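Local coordinates for protein UDP-N-acetylglucosamine 3-dehydrogenase (Acidithiobacillus ferrooxidans, PDB 7BVJ) that catalyses the NAD(+)-dependent oxidation of the glucosamine 3-position of UDP-N-acetylglucosamine to a ketone, a step in making the diamino sugar of some lipid A, at residues A80-V85 with Q108-V113; I126-Q131 with N238-Y243; R181-A186 with E308-R313. All blocks are in the same frame, centred on the assembly; numbering follows the deposited sequence.

Contact 1 of 3, residues A80-V85 with Q108-V113; sequences AMQAGV and QERHLV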
loop_
_atom_site.group_PDB
_atom_site.type_symbol
_atom_site.label_atom_id
_atom_site.label_comp_id
_atom_site.label_asym_id
_atom_site.label_seq_id
_atom_site.Cartn_x
_atom_site.Cartn_y
_atom_site.Cartn_z
ATOM N N ALA A 80 -18.391 7.127 -7.209
ATOM C CA ALA A 80 -18.796 6.082 -6.279
ATOM C C ALA A 80 -19.295 6.679 -4.968
ATOM O O ALA A 80 -20.299 6.218 -4.414
ATOM C CB ALA A 80 -17.644 5.110 -6.040
ATOM N N MET A 81 -18.652 7.742 -4.488
ATOM C CA MET A 81 -19.104 8.360 -3.249
ATOM C C MET A 81 -20.353 9.200 -3.442
ATOM O O MET A 81 -21.114 9.382 -2.485
ATOM C CB MET A 81 -18.003 9.224 -2.639
ATOM C CG MET A 81 -16.903 8.426 -1.978
ATOM S SD MET A 81 -15.497 9.463 -1.542
ATOM C CE MET A 81 -14.422 8.231 -0.858
ATOM N N GLN A 82 -20.563 9.756 -4.640
ATOM C CA GLN A 82 -21.805 10.483 -4.886
ATOM C C GLN A 82 -23.008 9.560 -4.766
ATOM O O GLN A 82 -24.108 10.010 -4.429
ATOM C CB GLN A 82 -21.783 11.132 -6.270
ATOM C CG GLN A 82 -22.950 12.066 -6.500
ATOM C CD GLN A 82 -23.105 13.066 -5.368
ATOM O OE1 GLN A 82 -22.160 13.780 -5.031
ATOM N NE2 GLN A 82 -24.296 13.119 -4.771
ATOM N N ALA A 83 -22.809 8.273 -5.037
ATOM C CA ALA A 83 -23.807 7.228 -4.882
ATOM C C ALA A 83 -23.847 6.637 -3.470
ATOM O O ALA A 83 -24.435 5.566 -3.277
ATOM C CB ALA A 83 -23.543 6.112 -5.892
ATOM N N GLY A 84 -23.233 7.297 -2.491
ATOM C CA GLY A 84 -23.254 6.796 -1.121
ATOM C C GLY A 84 -22.621 5.434 -0.955
ATOM O O GLY A 84 -23.046 4.663 -0.087
ATOM N N VAL A 85 -21.616 5.108 -1.771
ATOM C CA VAL A 85 -20.968 3.800 -1.764
ATOM C C VAL A 85 -19.582 3.943 -1.124
ATOM O O VAL A 85 -18.792 4.815 -1.516
ATOM C CB VAL A 85 -20.888 3.219 -3.193
ATOM C CG1 VAL A 85 -19.975 1.982 -3.254
ATOM C CG2 VAL A 85 -22.304 2.872 -3.732
ATOM N N GLN A 108 -16.190 12.387 4.334
ATOM C CA GLN A 108 -16.679 12.829 5.635
ATOM C C GLN A 108 -18.108 13.355 5.531
ATOM O O GLN A 108 -18.962 13.011 6.359
ATOM C CB GLN A 108 -15.742 13.888 6.205
ATOM C CG GLN A 108 -15.559 13.803 7.696
ATOM C CD GLN A 108 -15.280 15.153 8.299
ATOM O OE1 GLN A 108 -14.708 16.027 7.642
ATOM N NE2 GLN A 108 -15.700 15.347 9.547
ATOM N N GLU A 109 -18.397 14.163 4.503
ATOM C CA GLU A 109 -19.764 14.655 4.321
ATOM C C GLU A 109 -20.745 13.505 4.147
ATOM O O GLU A 109 -21.874 13.566 4.642
ATOM C CB GLU A 109 -19.854 15.606 3.123
ATOM C CG GLU A 109 -21.110 16.519 3.150
ATOM C CD GLU A 109 -22.302 15.983 2.338
ATOM O OE1 GLU A 109 -22.150 15.720 1.119
ATOM O OE2 GLU A 109 -23.405 15.843 2.919
ATOM N N ARG A 110 -20.332 12.442 3.462
ATOM C CA ARG A 110 -21.245 11.338 3.198
ATOM C C ARG A 110 -21.247 10.289 4.300
ATOM O O ARG A 110 -22.048 9.350 4.229
ATOM C CB ARG A 110 -20.899 10.673 1.862
ATOM C CG ARG A 110 -21.104 11.542 0.635
ATOM C CD ARG A 110 -22.530 12.051 0.577
ATOM N NE ARG A 110 -23.511 10.980 0.406
ATOM C CZ ARG A 110 -24.169 10.762 -0.727
ATOM N NH1 ARG A 110 -25.062 9.770 -0.806
ATOM N NH2 ARG A 110 -23.926 11.539 -1.787
ATOM N N HIS A 111 -20.394 10.439 5.316
ATOM C CA HIS A 111 -20.214 9.434 6.360
ATOM C C HIS A 111 -19.912 8.068 5.741
ATOM O O HIS A 111 -20.527 7.054 6.072
ATOM C CB HIS A 111 -21.432 9.372 7.291
ATOM C CG HIS A 111 -21.726 10.666 7.992
ATOM N ND1 HIS A 111 -22.917 11.344 7.836
ATOM C CD2 HIS A 111 -20.983 11.404 8.853
ATOM C CE1 HIS A 111 -22.896 12.444 8.570
ATOM N NE2 HIS A 111 -21.732 12.506 9.195
ATOM N N LEU A 112 -18.934 8.052 4.836
ATOM C CA LEU A 112 -18.495 6.856 4.134
ATOM C C LEU A 112 -17.118 6.435 4.629
ATOM O O LEU A 112 -16.312 7.268 5.053
ATOM C CB LEU A 112 -18.440 7.099 2.618
ATOM C CG LEU A 112 -19.775 7.381 1.914
ATOM C CD1 LEU A 112 -19.565 7.642 0.405
ATOM C CD2 LEU A 112 -20.753 6.235 2.174
ATOM N N VAL A 113 -16.853 5.129 4.577
ATOM C CA VAL A 113 -15.515 4.622 4.874
ATOM C C VAL A 113 -14.662 4.778 3.627
ATOM O O VAL A 113 -15.056 4.368 2.526
ATOM C CB VAL A 113 -15.560 3.154 5.334
ATOM C CG1 VAL A 113 -14.164 2.557 5.330
ATOM C CG2 VAL A 113 -16.172 3.048 6.728
#
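The Schellman motif that ends helix 73-82, with Gly84 as its C-prime residue, packs against Arg110 and Leu112 at the C-terminal end of helix 97-110; both helices belong to the NAD-binding Rossmann fold. Gly84 takes a positive phi (61°), which glycine adopts readily, and its N bonds back to Met81 O at 3.0 Å while Val85 N returns to Ala80 O. A second Schellman motif, with His111 at positive phi, closes the other helix.

Arg110 reaches across with a chain bent at chi2 and chi3. Met81 O lies over one face of its guanidinium, toward the rim, and NH2 gives Gln82 O a weak hydrogen bond of 3.1 Å, bent to 134° at the hydrogen. Arg110 NH1 comes within 3.5 Å of Gly84 CA, close to where a side chain would start, and the lack of one suits the guanidinium. A long cationic side chain suits this spot, since the last carbonyls of a helix probably present a partial negative charge to it.

Leu112 supplies the apolar half, and its two methyls have different partners. Its CD2 rests 3.6 Å from Gly84 O. Met81, extended beyond CG, runs antiparallel alongside Leu112 and also reaches Met106 and Ala107 of helix 97-110. The other methyl of Leu112, CD1, lies 3.7 Å from Met81 CG and 3.5 Å from Val85 O.

Contact 2 of 3, residues I126-Q131 with N238-Y243; sequences IQYLRQ and NTLHIY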
loop_
_atom_site.group_PDB
_atom_site.type_symbol
_atom_site.label_atom_id
_atom_site.label_comp_id
_atom_site.label_asym_id
_atom_site.label_seq_id
_atom_site.Cartn_x
_atom_site.Cartn_y
_atom_site.Cartn_z
ATOM N N ILE A 126 4.819 -6.850 9.954
ATOM C CA ILE A 126 4.462 -5.519 10.438
ATOM C C ILE A 126 3.407 -5.627 11.533
ATOM O O ILE A 126 3.448 -4.895 12.526
ATOM C CB ILE A 126 3.992 -4.628 9.272
ATOM C CG1 ILE A 126 5.164 -3.896 8.611
ATOM C CG2 ILE A 126 3.058 -3.533 9.787
ATOM C CD1 ILE A 126 6.366 -4.736 8.280
ATOM N N GLN A 127 2.451 -6.541 11.378
ATOM C CA GLN A 127 1.445 -6.715 12.418
ATOM C C GLN A 127 2.094 -7.171 13.713
ATOM O O GLN A 127 1.772 -6.662 14.791
ATOM C CB GLN A 127 0.375 -7.713 11.963
ATOM C CG GLN A 127 -0.733 -7.982 12.994
ATOM C CD GLN A 127 -2.081 -8.294 12.341
ATOM O OE1 GLN A 127 -2.428 -7.727 11.295
ATOM N NE2 GLN A 127 -2.845 -9.202 12.955
ATOM N N TYR A 128 3.043 -8.107 13.614
ATOM C CA TYR A 128 3.736 -8.576 14.805
ATOM C C TYR A 128 4.511 -7.448 15.474
ATOM O O TYR A 128 4.503 -7.324 16.708
ATOM C CB TYR A 128 4.675 -9.728 14.448
ATOM C CG TYR A 128 5.397 -10.281 15.663
ATOM C CD1 TYR A 128 6.614 -9.750 16.072
ATOM C CD2 TYR A 128 4.857 -11.322 16.403
ATOM C CE1 TYR A 128 7.268 -10.236 17.171
ATOM C CE2 TYR A 128 5.509 -11.816 17.505
ATOM C CZ TYR A 128 6.712 -11.268 17.883
ATOM O OH TYR A 128 7.369 -11.761 18.976
ATOM N N LEU A 129 5.205 -6.629 14.680
ATOM C CA LEU A 129 6.028 -5.573 15.264
ATOM C C LEU A 129 5.162 -4.477 15.869
ATOM O O LEU A 129 5.520 -3.884 16.893
ATOM C CB LEU A 129 6.978 -4.993 14.208
ATOM C CG LEU A 129 8.157 -5.888 13.840
ATOM C CD1 LEU A 129 8.812 -5.388 12.585
ATOM C CD2 LEU A 129 9.134 -5.950 15.019
ATOM N N ARG A 130 4.015 -4.195 15.254
ATOM C CA ARG A 130 3.096 -3.246 15.865
ATOM C C ARG A 130 2.553 -3.800 17.183
ATOM O O ARG A 130 2.449 -3.064 18.169
ATOM C CB ARG A 130 1.961 -2.891 14.892
ATOM C CG ARG A 130 2.421 -2.042 13.664
ATOM C CD ARG A 130 1.243 -1.362 12.951
ATOM N NE ARG A 130 0.761 -0.170 13.649
ATOM C CZ ARG A 130 -0.476 0.312 13.558
ATOM N NH1 ARG A 130 -1.371 -0.298 12.791
ATOM N NH2 ARG A 130 -0.823 1.406 14.232
ATOM N N GLN A 131 2.233 -5.101 17.229
ATOM C CA GLN A 131 1.713 -5.666 18.470
ATOM C C GLN A 131 2.784 -5.804 19.547
ATOM O O GLN A 131 2.441 -5.907 20.729
ATOM C CB GLN A 131 1.063 -7.019 18.208
ATOM C CG GLN A 131 -0.366 -6.902 17.690
ATOM C CD GLN A 131 -1.380 -6.553 18.781
ATOM O OE1 GLN A 131 -1.032 -5.991 19.833
ATOM N NE2 GLN A 131 -2.647 -6.896 18.535
ATOM N N ASN A 238 8.952 -13.793 4.021
ATOM C CA ASN A 238 8.093 -13.743 5.205
ATOM C C ASN A 238 8.841 -14.154 6.479
ATOM O O ASN A 238 8.348 -14.955 7.283
ATOM C CB ASN A 238 6.833 -14.598 5.001
ATOM C CG ASN A 238 5.682 -14.195 5.928
ATOM O OD1 ASN A 238 5.270 -13.034 5.964
ATOM N ND2 ASN A 238 5.158 -15.160 6.675
ATOM N N THR A 239 10.033 -13.574 6.681
ATOM C CA THR A 239 10.815 -13.854 7.882
ATOM C C THR A 239 11.104 -12.586 8.671
ATOM O O THR A 239 11.266 -11.503 8.104
ATOM C CB THR A 239 12.153 -14.541 7.559
ATOM O OG1 THR A 239 12.973 -13.666 6.777
ATOM C CG2 THR A 239 11.926 -15.850 6.799
ATOM N N LEU A 240 11.205 -12.740 9.997
ATOM C CA LEU A 240 11.472 -11.622 10.895
ATOM C C LEU A 240 12.464 -12.042 11.974
ATOM O O LEU A 240 12.301 -13.093 12.602
ATOM C CB LEU A 240 10.172 -11.104 11.528
ATOM C CG LEU A 240 10.257 -10.284 12.820
ATOM C CD1 LEU A 240 10.955 -8.961 12.588
ATOM C CD2 LEU A 240 8.876 -10.048 13.356
ATOM N N HIS A 241 13.492 -11.221 12.186
ATOM C CA HIS A 241 14.507 -11.474 13.203
ATOM C C HIS A 241 14.672 -10.240 14.071
ATOM O O HIS A 241 14.787 -9.131 13.548
ATOM C CB HIS A 241 15.849 -11.842 12.575
ATOM C CG HIS A 241 15.886 -13.232 12.041
ATOM N ND1 HIS A 241 16.358 -14.297 12.778
ATOM C CD2 HIS A 241 15.466 -13.745 10.862
ATOM C CE1 HIS A 241 16.254 -15.403 12.061
ATOM N NE2 HIS A 241 15.706 -15.098 10.899
ATOM N N ILE A 242 14.699 -10.437 15.385
ATOM C CA ILE A 242 14.806 -9.347 16.348
ATOM C C ILE A 242 16.011 -9.616 17.229
ATOM O O ILE A 242 16.092 -10.663 17.879
ATOM C CB ILE A 242 13.533 -9.206 17.193
ATOM C CG1 ILE A 242 12.329 -8.995 16.284
ATOM C CG2 ILE A 242 13.662 -8.068 18.191
ATOM C CD1 ILE A 242 11.002 -8.991 17.027
ATOM N N TYR A 243 16.947 -8.677 17.252
ATOM C CA TYR A 243 18.143 -8.790 18.069
ATOM C C TYR A 243 17.998 -7.856 19.260
ATOM O O TYR A 243 17.613 -6.691 19.093
ATOM C CB TYR A 243 19.415 -8.444 17.283
ATOM C CG TYR A 243 19.723 -9.303 16.060
ATOM C CD1 TYR A 243 18.773 -10.170 15.520
ATOM C CD2 TYR A 243 20.968 -9.231 15.433
ATOM C CE1 TYR A 243 19.046 -10.941 14.397
ATOM C CE2 TYR A 243 21.255 -10.007 14.307
ATOM C CZ TYR A 243 20.287 -10.862 13.797
ATOM O OH TYR A 243 20.540 -11.644 12.687
#
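Helix 126-131 lies over strand 239-243 with their axes 10.2 Å apart at closest approach and their N-to-C directions only 30° from parallel, and Tyr128 and Leu129 reach Leu240 and Ile242. This is a helix packed on the mixed sheet of the domain that follows the Rossmann fold, as in the Gfo/Idh/MocA family. The separation is bridged entirely by apolar contacts. Leu240 and Ile242 alternate with His241 along the extended chain, so both point toward the helix, while Tyr128 starts toward the strand and Leu129 reaches it with its two methyls.

In Tyr128, CB points toward the strand, and CG is anti to the backbone N (chi1 -178°). Ring atom CD1 makes the closer touch, with Leu240 CD2 3.5 Å from Tyr128 CD1, the two side chains crossing at about a right angle. One atom further round the ring, Tyr128 CE1 meets Ile242 CD1 at 3.9 Å, and this methyl arrives at the ring edge, near its plane. Partly exposed, Tyr128 can still put its ring carbons on apolar strand residues. Leu129 CD1 faces Leu240 CD1 at 4.2 Å, and Leu129 CD2 lies 4.1 Å from Ile242 CD1. Ile242 CD1 thus touches both helix side chains. Beta-branched isoleucine suits the extended strand, and leucine fits its branched end into the buried layer.

The neighbouring strands extend the floor: Leu129 also rests on Ala231 and Val233 of strand 229-234, and Tyr128 on Val261 of strand 256-261. On another side of the helix, Ile126 and Arg130 pack against helix 157-173.

Contact 3 of 3, residues R181-A186 with E308-R313; sequences RAVGVA and EAFLQR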
loop_
_atom_site.group_PDB
_atom_site.type_symbol
_atom_site.label_atom_id
_atom_site.label_comp_id
_atom_site.label_asym_id
_atom_site.label_seq_id
_atom_site.Cartn_x
_atom_site.Cartn_y
_atom_site.Cartn_z
ATOM N N ARG A 181 15.695 14.277 1.068
ATOM C CA ARG A 181 16.708 14.349 0.040
ATOM C C ARG A 181 16.671 13.029 -0.691
ATOM O O ARG A 181 16.248 12.022 -0.126
ATOM C CB ARG A 181 18.102 14.603 0.611
ATOM C CG ARG A 181 18.207 15.885 1.381
ATOM C CD ARG A 181 19.429 15.892 2.281
ATOM N NE ARG A 181 20.347 16.963 1.907
ATOM C CZ ARG A 181 20.129 18.249 2.164
ATOM N NH1 ARG A 181 19.019 18.622 2.797
ATOM N NH2 ARG A 181 21.021 19.162 1.791
ATOM N N ALA A 182 17.093 13.037 -1.953
ATOM C CA ALA A 182 16.977 11.829 -2.754
ATOM C C ALA A 182 17.960 11.888 -3.913
ATOM O O ALA A 182 18.448 12.959 -4.297
ATOM C CB ALA A 182 15.542 11.636 -3.268
ATOM N N VAL A 183 18.258 10.702 -4.449
ATOM C CA VAL A 183 19.026 10.539 -5.673
ATOM C C VAL A 183 18.276 9.565 -6.563
ATOM O O VAL A 183 17.489 8.732 -6.095
ATOM C CB VAL A 183 20.456 10.026 -5.422
ATOM C CG1 VAL A 183 21.199 10.973 -4.521
ATOM C CG2 VAL A 183 20.415 8.608 -4.818
ATOM N N GLY A 184 18.545 9.671 -7.858
ATOM C CA GLY A 184 17.923 8.804 -8.837
ATOM C C GLY A 184 18.918 8.425 -9.911
ATOM O O GLY A 184 19.878 9.145 -10.179
ATOM N N VAL A 185 18.688 7.260 -10.506
ATOM C CA VAL A 185 19.475 6.780 -11.634
ATOM C C VAL A 185 18.499 6.341 -12.725
ATOM O O VAL A 185 17.612 5.506 -12.479
ATOM C CB VAL A 185 20.422 5.634 -11.233
ATOM C CG1 VAL A 185 21.105 5.063 -12.456
ATOM C CG2 VAL A 185 21.468 6.123 -10.227
ATOM N N ALA A 186 18.653 6.927 -13.915
ATOM C CA ALA A 186 17.818 6.670 -15.091
ATOM C C ALA A 186 18.678 5.995 -16.155
ATOM O O ALA A 186 19.492 6.645 -16.809
ATOM C CB ALA A 186 17.209 7.971 -15.611
ATOM N N GLU A 308 13.502 13.779 -9.490
ATOM C CA GLU A 308 13.531 14.443 -10.788
ATOM C C GLU A 308 14.454 15.660 -10.770
ATOM O O GLU A 308 15.036 16.008 -11.802
ATOM C CB GLU A 308 12.106 14.819 -11.221
ATOM C CG GLU A 308 11.127 13.612 -11.141
ATOM C CD GLU A 308 9.981 13.633 -12.157
ATOM O OE1 GLU A 308 8.816 13.379 -11.761
ATOM O OE2 GLU A 308 10.251 13.879 -13.358
ATOM N N ALA A 309 14.619 16.312 -9.614
ATOM C CA ALA A 309 15.561 17.429 -9.554
ATOM C C ALA A 309 17.000 16.934 -9.655
ATOM O O ALA A 309 17.809 17.508 -10.392
ATOM C CB ALA A 309 15.355 18.241 -8.277
ATOM N N PHE A 310 17.340 15.871 -8.917
ATOM C CA PHE A 310 18.660 15.256 -9.070
ATOM C C PHE A 310 18.943 14.904 -10.527
ATOM O O PHE A 310 20.029 15.182 -11.047
ATOM C CB PHE A 310 18.763 13.996 -8.207
ATOM C CG PHE A 310 20.160 13.425 -8.100
ATOM C CD1 PHE A 310 20.489 12.253 -8.750
ATOM C CD2 PHE A 310 21.117 14.021 -7.291
ATOM C CE1 PHE A 310 21.767 11.708 -8.648
ATOM C CE2 PHE A 310 22.382 13.471 -7.177
ATOM C CZ PHE A 310 22.707 12.320 -7.860
ATOM N N LEU A 311 17.974 14.276 -11.198
ATOM C CA LEU A 311 18.241 13.732 -12.519
ATOM C C LEU A 311 18.401 14.823 -13.567
ATOM O O LEU A 311 19.031 14.584 -14.601
ATOM C CB LEU A 311 17.129 12.762 -12.927
ATOM C CG LEU A 311 17.258 11.378 -12.293
ATOM C CD1 LEU A 311 15.945 10.611 -12.331
ATOM C CD2 LEU A 311 18.339 10.602 -12.986
ATOM N N GLN A 312 17.830 15.988 -13.303
ATOM C CA GLN A 312 17.775 17.079 -14.304
ATOM C C GLN A 312 18.969 18.012 -14.251
ATOM O O GLN A 312 19.184 18.664 -15.235
ATOM C CB GLN A 312 16.542 17.939 -14.065
ATOM C CG GLN A 312 15.450 17.751 -15.096
ATOM C CD GLN A 312 14.261 18.556 -14.648
ATOM O OE1 GLN A 312 14.420 19.619 -14.065
ATOM N NE2 GLN A 312 13.068 18.012 -14.835
ATOM N N ARG A 313 19.713 18.026 -13.148
ATOM C CA ARG A 313 20.858 18.950 -12.966
ATOM C C ARG A 313 21.891 18.738 -14.080
ATOM O O ARG A 313 22.140 17.590 -14.435
ATOM C CB ARG A 313 21.498 18.828 -11.587
ATOM C CG ARG A 313 22.579 19.876 -11.324
ATOM C CD ARG A 313 23.535 19.553 -10.180
ATOM N NE ARG A 313 23.191 20.201 -8.920
ATOM C CZ ARG A 313 22.907 19.593 -7.774
ATOM N NH1 ARG A 313 22.913 18.273 -7.673
ATOM N NH2 ARG A 313 22.602 20.321 -6.716
#
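Strand 181-185 and helix 308-312 cross at -54° with their axes 6.7 Å apart, close for a helix on a sheet, and Gly184 lies where Phe310 and Leu311 press against the strand. The end of the long helix 290-312 here packs on the edge strand of the mixed sheet, a surface contact in which Phe310 and Val183 are exposed. The CA atoms of Val183 and Phe310 are 5.8 Å apart. Glycine suits this point: a CB on Gly184 would come tight against Leu311 CD1, whereas the bare backbone lets both helix side chains settle directly on its peptide groups.

In Phe310, CB points toward the strand and CG lies anti to the backbone N (chi1 -170°). Val183 runs beside the phenylalanine, pointing the same way, and covers one ring face. Its CB stands 3.9 Å from the centroid of the Phe310 ring and only 13° off the normal, a CH-pi contact. Val183 CG1 continues across the face to Phe310 CE2 at 3.8 Å. At the other part of the ring, Phe310 CD1 approaches Gly184 N to 3.4 Å. A flat aromatic can lie against a valine and the adjoining peptide together, while the branched valine is at home in an extended strand.

Leu311 takes the next place along. Its CD2 reaches Gly184 O at 3.5 Å and also meets Ala186 CB at 3.9 Å, where the small Ala186 side chain points toward the helix and lets the leucine methyl come close to the strand backbone.

The strand is hydrogen-bonded through Arg181, Val183 and Val185 to strand 194-201 or the residue just before it. Helix 290-312 carries the packing backward along its length, where Ala306 and Val307 touch Ala182.

In the fold
Contact 1 lies in the Rossmann domain, joining the ends of two helices beside its parallel sheet, whereas contacts 2 and 3 both reach the mixed sheet of the other domain. Contact 1 closes before the others open. Contacts 2 and 3 interlock along the chain, their segments alternating, so the sheet is tied to helices from just before its first strand and from the end of the chain. On that sheet, contact 3 involves the outermost strand 177-185 and contact 2 the strand next to the opposite edge, with centres about 33 Å apart. The centres of contacts 1 and 2 are about 35 Å apart, on opposite sides of the chain's centre. The three thus pack separate parts of the two-domain Gfo/Idh/MocA architecture.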